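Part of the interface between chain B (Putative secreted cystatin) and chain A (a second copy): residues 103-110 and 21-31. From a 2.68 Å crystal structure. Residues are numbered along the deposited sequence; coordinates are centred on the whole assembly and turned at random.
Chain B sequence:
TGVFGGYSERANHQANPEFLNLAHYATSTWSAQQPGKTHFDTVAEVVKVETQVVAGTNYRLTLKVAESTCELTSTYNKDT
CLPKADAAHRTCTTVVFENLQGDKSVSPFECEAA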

ATOM      1  N   ASP B 103      14.350   2.664   0.339  1.00 44.28           N
ATOM      2  CA  ASP B 103      13.337   3.538   0.926  1.00 45.25           C
ATOM      3  C   ASP B 103      12.363   2.717   1.766  1.00 51.51           C
ATOM      4  O   ASP B 103      11.803   1.719   1.296  1.00 48.17           O
ATOM      5  CB  ASP B 103      12.582   4.336  -0.145  1.00 52.41           C
ATOM      6  CG  ASP B 103      13.515   5.038  -1.143  1.00 61.91           C
ATOM      7  OD1 ASP B 103      14.757   5.026  -0.936  1.00 56.23           O
ATOM      8  OD2 ASP B 103      12.991   5.614  -2.131  1.00 55.90           O
ATOM      9  N   LYS B 104      12.190   3.136   3.018  1.00 54.26           N
ATOM     10  CA  LYS B 104      11.372   2.409   3.981  1.00 40.77           C
ATOM     11  C   LYS B 104      10.132   3.177   4.373  1.00 47.69           C
ATOM     12  O   LYS B 104      10.156   4.407   4.466  1.00 52.39           O
ATOM     13  CB  LYS B 104      12.168   2.101   5.243  1.00 43.50           C
ATOM     14  CG  LYS B 104      13.607   1.731   4.997  1.00 47.55           C
ATOM     15  CD  LYS B 104      14.249   1.298   6.287  1.00 46.38           C
ATOM     16  CE  LYS B 104      15.738   1.486   6.224  1.00 45.95           C
ATOM     17  NZ  LYS B 104      16.073   2.907   5.947  1.00 51.17           N
ATOM     18  N   SER B 105       9.052   2.452   4.626  1.00 44.01           N
ATOM     19  CA  SER B 105       7.854   3.083   5.145  1.00 42.58           C
ATOM     20  C   SER B 105       7.360   2.228   6.293  1.00 41.04           C
ATOM     21  O   SER B 105       7.369   1.010   6.204  1.00 36.83           O
ATOM     22  CB  SER B 105       6.782   3.232   4.067  1.00 36.99           C
ATOM     23  OG  SER B 105       6.292   1.964   3.688  1.00 43.29           O
ATOM     24  N   VAL B 106       6.933   2.889   7.363  1.00 43.09           N
ATOM     25  CA  VAL B 106       6.647   2.254   8.637  1.00 35.85           C
ATOM     26  C   VAL B 106       5.168   2.323   8.981  1.00 39.80           C
ATOM     27  O   VAL B 106       4.660   3.368   9.370  1.00 44.33           O
ATOM     28  CB  VAL B 106       7.469   2.916   9.757  1.00 34.93           C
ATOM     29  CG1 VAL B 106       7.045   2.400  11.134  1.00 33.88           C
ATOM     30  CG2 VAL B 106       8.942   2.680   9.506  1.00 33.15           C
ATOM     31  N   SER B 107       4.478   1.199   8.837  1.00 42.10           N
ATOM     32  CA  SER B 107       3.058   1.155   9.130  1.00 39.81           C
ATOM     33  C   SER B 107       2.840   1.518  10.587  1.00 39.99           C
ATOM     34  O   SER B 107       3.693   1.251  11.427  1.00 40.63           O
ATOM     35  CB  SER B 107       2.480  -0.222   8.830  1.00 37.95           C
ATOM     36  OG  SER B 107       2.924  -1.165   9.778  1.00 37.43           O
ATOM     37  N   PRO B 108       1.714   2.170  10.878  1.00 37.54           N
ATOM     38  CA  PRO B 108       1.393   2.604  12.236  1.00 36.09           C
ATOM     39  C   PRO B 108       1.391   1.463  13.234  1.00 39.12           C
ATOM     40  O   PRO B 108       0.667   0.487  13.063  1.00 38.99           O
ATOM     41  CB  PRO B 108      -0.013   3.210  12.094  1.00 41.39           C
ATOM     42  CG  PRO B 108      -0.504   2.773  10.731  1.00 44.16           C
ATOM     43  CD  PRO B 108       0.727   2.653   9.900  1.00 35.69           C
ATOM     44  N   PHE B 109       2.204   1.616  14.275  1.00 41.70           N
ATOM     45  CA  PHE B 109       2.302   0.660  15.368  1.00 38.29           C
ATOM     46  C   PHE B 109       0.962   0.322  15.993  1.00 42.41           C
ATOM     47  O   PHE B 109       0.184   1.206  16.364  1.00 42.35           O
ATOM     48  CB  PHE B 109       3.221   1.204  16.461  1.00 36.90           C
ATOM     49  CG  PHE B 109       4.670   0.958  16.214  1.00 34.60           C
ATOM     50  CD1 PHE B 109       5.202   1.058  14.934  1.00 37.82           C
ATOM     51  CD2 PHE B 109       5.511   0.655  17.265  1.00 31.35           C
ATOM     52  CE1 PHE B 109       6.553   0.841  14.708  1.00 35.64           C
ATOM     53  CE2 PHE B 109       6.863   0.433  17.050  1.00 31.79           C
ATOM     54  CZ  PHE B 109       7.383   0.523  15.762  1.00 34.76           C
ATOM     55  N   GLU B 110       0.711  -0.973  16.121  1.00 42.86           N
ATOM     56  CA  GLU B 110      -0.435  -1.464  16.861  1.00 43.74           C
ATOM     57  C   GLU B 110       0.065  -2.102  18.153  1.00 46.63           C
ATOM     58  O   GLU B 110       0.969  -2.933  18.122  1.00 48.25           O
ATOM     59  CB  GLU B 110      -1.226  -2.460  16.015  1.00 43.93           C
ATOM     60  CG  GLU B 110      -2.114  -1.813  14.953  1.00 47.90           C
ATOM     61  CD  GLU B 110      -3.239  -0.975  15.559  1.00 57.30           C
ATOM     62  OE1 GLU B 110      -3.013   0.214  15.879  1.00 51.40           O
ATOM     63  OE2 GLU B 110      -4.353  -1.513  15.729  1.00 67.95           O
TER
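Chain A, residues 21-31: NLAHYATSTWS

Residues 21-31 of chain A are helical throughout, with phi/psi values between about -51/-50 and -74/-34 for most of the segment and an unbroken i to i+4 ladder from Tyr25(A) N to Asn21(A) O (3.0 Å) through Ser31(A) N to Thr27(A) O (3.2 Å). The helix packs against strand 104-106 of chain B and the loop that follows. The two axes come within 8.8 Å, and their N-to-C directions make an angle of 57° (signed crossing angle -57°), so helix and strand run obliquely in the same general sense. The register agrees: the CA atoms of Val106(B) and Ala26(A) lie 5.7 Å apart, and further along both chains the CA atoms of Pro108(B) and Trp30(A) lie 7.0 Å apart.

Within the strand, alternation separates the residues in contact from the one that is not: Lys104(B) and Val106(B) direct CA-to-CB toward the helix, whereas Ser105(B) points away. In the loop beyond, Ser107(B) points away, Pro108(B) sideways and Phe109(B) toward. The backbones come nearest at Ala26(A), whose CA-to-CB bond points sideways: Val106(B) CG2 reaches Ala26(A) CA at 3.7 Å, and Val106(B) CG1 lies 3.9 Å from Ala26(A) CB. With chi1 at 172° (t), the valine also places CG2 3.5 Å from Tyr25(A) CE2, while CG1 is 4.3 Å from Trp30(A) CB.

Tyr25(A) and Trp30(A) adopt nearly identical conformations, chi1/chi2 172°/75° and 173°/77°, and both point toward chain B. Lys104(B) lies over one face of the tyrosine ring. Its chi1 is m, chi2 and chi3 are t, and chi4 turns to 58° (p). The extended middle of the chain carries CD to 4.1 Å from the Tyr25(A) ring centroid, and NZ stands 4.4 Å from that centroid, just 4° off the ring normal, a cation-pi arrangement. On the way, Lys104(B) CB passes 3.5 Å from Tyr25(A) CE2, and CE comes within 3.9 Å of Leu22(A) CD1. The leucine's CA-to-CB bond points sideways, but its end comes nearer; its chi1 of -109° lies between wells.

The other aromatic contact is an offset stack. The Phe109(B) ring and the six-membered ring of Trp30(A) are inclined by only 8°, with centroids 4.6 Å apart. The offset lets each CB sit over the partner's ring: Phe109(B) CB is 3.4 Å from the centroid of the Trp30(A) six-membered ring, and Trp30(A) CB is 4.3 Å from the Phe109(B) centroid. Chi1 of -84° (m) carries the phenylalanine ring along the helix, where CE1 meets Ala26(A) CB at 4.1 Å and CZ meets Thr27(A) CA at 3.8 Å. Thr27(A), chi1 m, uses OG1 to donate to Ala23(A) O within the helix (2.6 Å).

No hydrogen bond crosses between the stretches. Trp30(A) NE1 and Phe109(B) N approach to 3.4 Å, but both are donors. The 528 Å² buried is therefore held by apolar and ring contacts.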

ATOM      1  N   ASN A  21      18.236  -3.085  13.310  1.00 38.20           N
ATOM      2  CA  ASN A  21      18.308  -1.754  12.722  1.00 33.14           C
ATOM      3  C   ASN A  21      16.984  -1.303  12.129  1.00 32.83           C
ATOM      4  O   ASN A  21      16.639  -0.132  12.170  1.00 40.17           O
ATOM      5  CB  ASN A  21      19.399  -1.720  11.655  1.00 37.50           C
ATOM      6  CG  ASN A  21      20.787  -1.855  12.241  1.00 34.57           C
ATOM      7  OD1 ASN A  21      20.947  -2.138  13.422  1.00 40.30           O
ATOM      8  ND2 ASN A  21      21.798  -1.653  11.416  1.00 30.55           N
ATOM      9  N   LEU A  22      16.232  -2.236  11.582  1.00 32.87           N
ATOM     10  CA  LEU A  22      14.933  -1.887  11.031  1.00 35.87           C
ATOM     11  C   LEU A  22      13.941  -1.601  12.138  1.00 34.46           C
ATOM     12  O   LEU A  22      13.042  -0.776  11.984  1.00 30.31           O
ATOM     13  CB  LEU A  22      14.414  -3.002  10.117  1.00 33.16           C
ATOM     14  CG  LEU A  22      14.443  -2.600   8.634  1.00 42.65           C
ATOM     15  CD1 LEU A  22      15.723  -1.853   8.308  1.00 43.83           C
ATOM     16  CD2 LEU A  22      14.297  -3.815   7.728  1.00 37.65           C
ATOM     17  N   ALA A  23      14.121  -2.286  13.262  1.00 39.26           N
ATOM     18  CA  ALA A  23      13.233  -2.125  14.398  1.00 33.53           C
ATOM     19  C   ALA A  23      13.505  -0.781  15.081  1.00 34.35           C
ATOM     20  O   ALA A  23      12.594  -0.128  15.586  1.00 32.94           O
ATOM     21  CB  ALA A  23      13.403  -3.283  15.365  1.00 25.32           C
ATOM     22  N   HIS A  24      14.760  -0.355  15.081  1.00 34.57           N
ATOM     23  CA  HIS A  24      15.071   0.948  15.640  1.00 33.29           C
ATOM     24  C   HIS A  24      14.574   2.047  14.713  1.00 29.60           C
ATOM     25  O   HIS A  24      13.911   2.977  15.161  1.00 28.08           O
ATOM     26  CB  HIS A  24      16.566   1.083  15.909  1.00 28.66           C
ATOM     27  CG  HIS A  24      16.987   0.509  17.223  1.00 31.92           C
ATOM     28  ND1 HIS A  24      16.736   1.138  18.424  1.00 31.85           N
ATOM     29  CD2 HIS A  24      17.626  -0.645  17.533  1.00 30.41           C
ATOM     30  CE1 HIS A  24      17.208   0.401  19.414  1.00 26.49           C
ATOM     31  NE2 HIS A  24      17.757  -0.684  18.899  1.00 25.73           N
ATOM     32  N   TYR A  25      14.877   1.927  13.424  1.00 29.95           N
ATOM     33  CA  TYR A  25      14.337   2.857  12.440  1.00 29.92           C
ATOM     34  C   TYR A  25      12.825   3.005  12.546  1.00 30.17           C
ATOM     35  O   TYR A  25      12.309   4.118  12.588  1.00 29.97           O
ATOM     36  CB  TYR A  25      14.682   2.435  11.017  1.00 30.80           C
ATOM     37  CG  TYR A  25      13.959   3.301  10.015  1.00 39.72           C
ATOM     38  CD1 TYR A  25      14.377   4.608   9.771  1.00 41.31           C
ATOM     39  CD2 TYR A  25      12.837   2.836   9.337  1.00 38.57           C
ATOM     40  CE1 TYR A  25      13.705   5.422   8.867  1.00 44.25           C
ATOM     41  CE2 TYR A  25      12.157   3.646   8.435  1.00 42.01           C
ATOM     42  CZ  TYR A  25      12.594   4.938   8.204  1.00 44.06           C
ATOM     43  OH  TYR A  25      11.927   5.750   7.304  1.00 48.61           O
ATOM     44  N   ALA A  26      12.119   1.881  12.585  1.00 27.18           N
ATOM     45  CA  ALA A  26      10.668   1.904  12.697  1.00 29.95           C
ATOM     46  C   ALA A  26      10.187   2.569  13.982  1.00 29.52           C
ATOM     47  O   ALA A  26       9.258   3.360  13.953  1.00 31.13           O
ATOM     48  CB  ALA A  26      10.109   0.488  12.613  1.00 33.81           C
ATOM     49  N   THR A  27      10.814   2.233  15.106  1.00 32.25           N
ATOM     50  CA  THR A  27      10.378   2.725  16.415  1.00 29.28           C
ATOM     51  C   THR A  27      10.652   4.209  16.620  1.00 31.86           C
ATOM     52  O   THR A  27       9.793   4.946  17.113  1.00 31.56           O
ATOM     53  CB  THR A  27      11.057   1.969  17.563  1.00 25.43           C
ATOM     54  OG1 THR A  27      10.849   0.561  17.404  1.00 32.09           O
ATOM     55  CG2 THR A  27      10.459   2.397  18.872  1.00 24.91           C
ATOM     56  N   SER A  28      11.856   4.638  16.262  1.00 25.79           N
ATOM     57  CA  SER A  28      12.238   6.032  16.411  1.00 23.84           C
ATOM     58  C   SER A  28      11.342   6.917  15.570  1.00 31.67           C
ATOM     59  O   SER A  28      10.814   7.920  16.056  1.00 34.82           O
ATOM     60  CB  SER A  28      13.697   6.226  16.012  1.00 27.54           C
ATOM     61  OG  SER A  28      13.923   5.787  14.685  1.00 28.81           O
ATOM     62  N   THR A  29      11.180   6.518  14.307  1.00 34.75           N
ATOM     63  CA  THR A  29      10.363   7.204  13.305  1.00 27.25           C
ATOM     64  C   THR A  29       8.904   7.345  13.705  1.00 35.18           C
ATOM     65  O   THR A  29       8.321   8.425  13.595  1.00 40.05           O
ATOM     66  CB  THR A  29      10.410   6.449  11.975  1.00 30.44           C
ATOM     67  OG1 THR A  29      11.764   6.359  11.525  1.00 33.84           O
ATOM     68  CG2 THR A  29       9.547   7.129  10.920  1.00 36.20           C
ATOM     69  N   TRP A  30       8.310   6.248  14.164  1.00 32.25           N
ATOM     70  CA  TRP A  30       6.894   6.243  14.462  1.00 30.41           C
ATOM     71  C   TRP A  30       6.565   7.092  15.686  1.00 32.95           C
ATOM     72  O   TRP A  30       5.685   7.937  15.627  1.00 40.18           O
ATOM     73  CB  TRP A  30       6.389   4.813  14.653  1.00 32.82           C
ATOM     74  CG  TRP A  30       4.967   4.780  15.118  1.00 38.69           C
ATOM     75  CD1 TRP A  30       3.849   4.981  14.357  1.00 35.84           C
ATOM     76  CD2 TRP A  30       4.509   4.549  16.453  1.00 34.24           C
ATOM     77  NE1 TRP A  30       2.724   4.883  15.139  1.00 38.11           N
ATOM     78  CE2 TRP A  30       3.102   4.618  16.432  1.00 33.67           C
ATOM     79  CE3 TRP A  30       5.149   4.284  17.664  1.00 31.83           C
ATOM     80  CZ2 TRP A  30       2.332   4.440  17.569  1.00 31.95           C
ATOM     81  CZ3 TRP A  30       4.378   4.108  18.799  1.00 32.95           C
ATOM     82  CH2 TRP A  30       2.990   4.189  18.744  1.00 34.25           C
ATOM     83  N   SER A  31       7.284   6.878  16.785  1.00 33.90           N
ATOM     84  CA  SER A  31       6.969   7.521  18.066  1.00 35.79           C
ATOM     85  C   SER A  31       7.239   9.029  18.082  1.00 38.90           C
ATOM     86  O   SER A  31       6.635   9.762  18.871  1.00 38.37           O
ATOM     87  CB  SER A  31       7.754   6.847  19.185  1.00 30.80           C
ATOM     88  OG  SER A  31       9.142   6.970  18.935  1.00 33.50           O
TER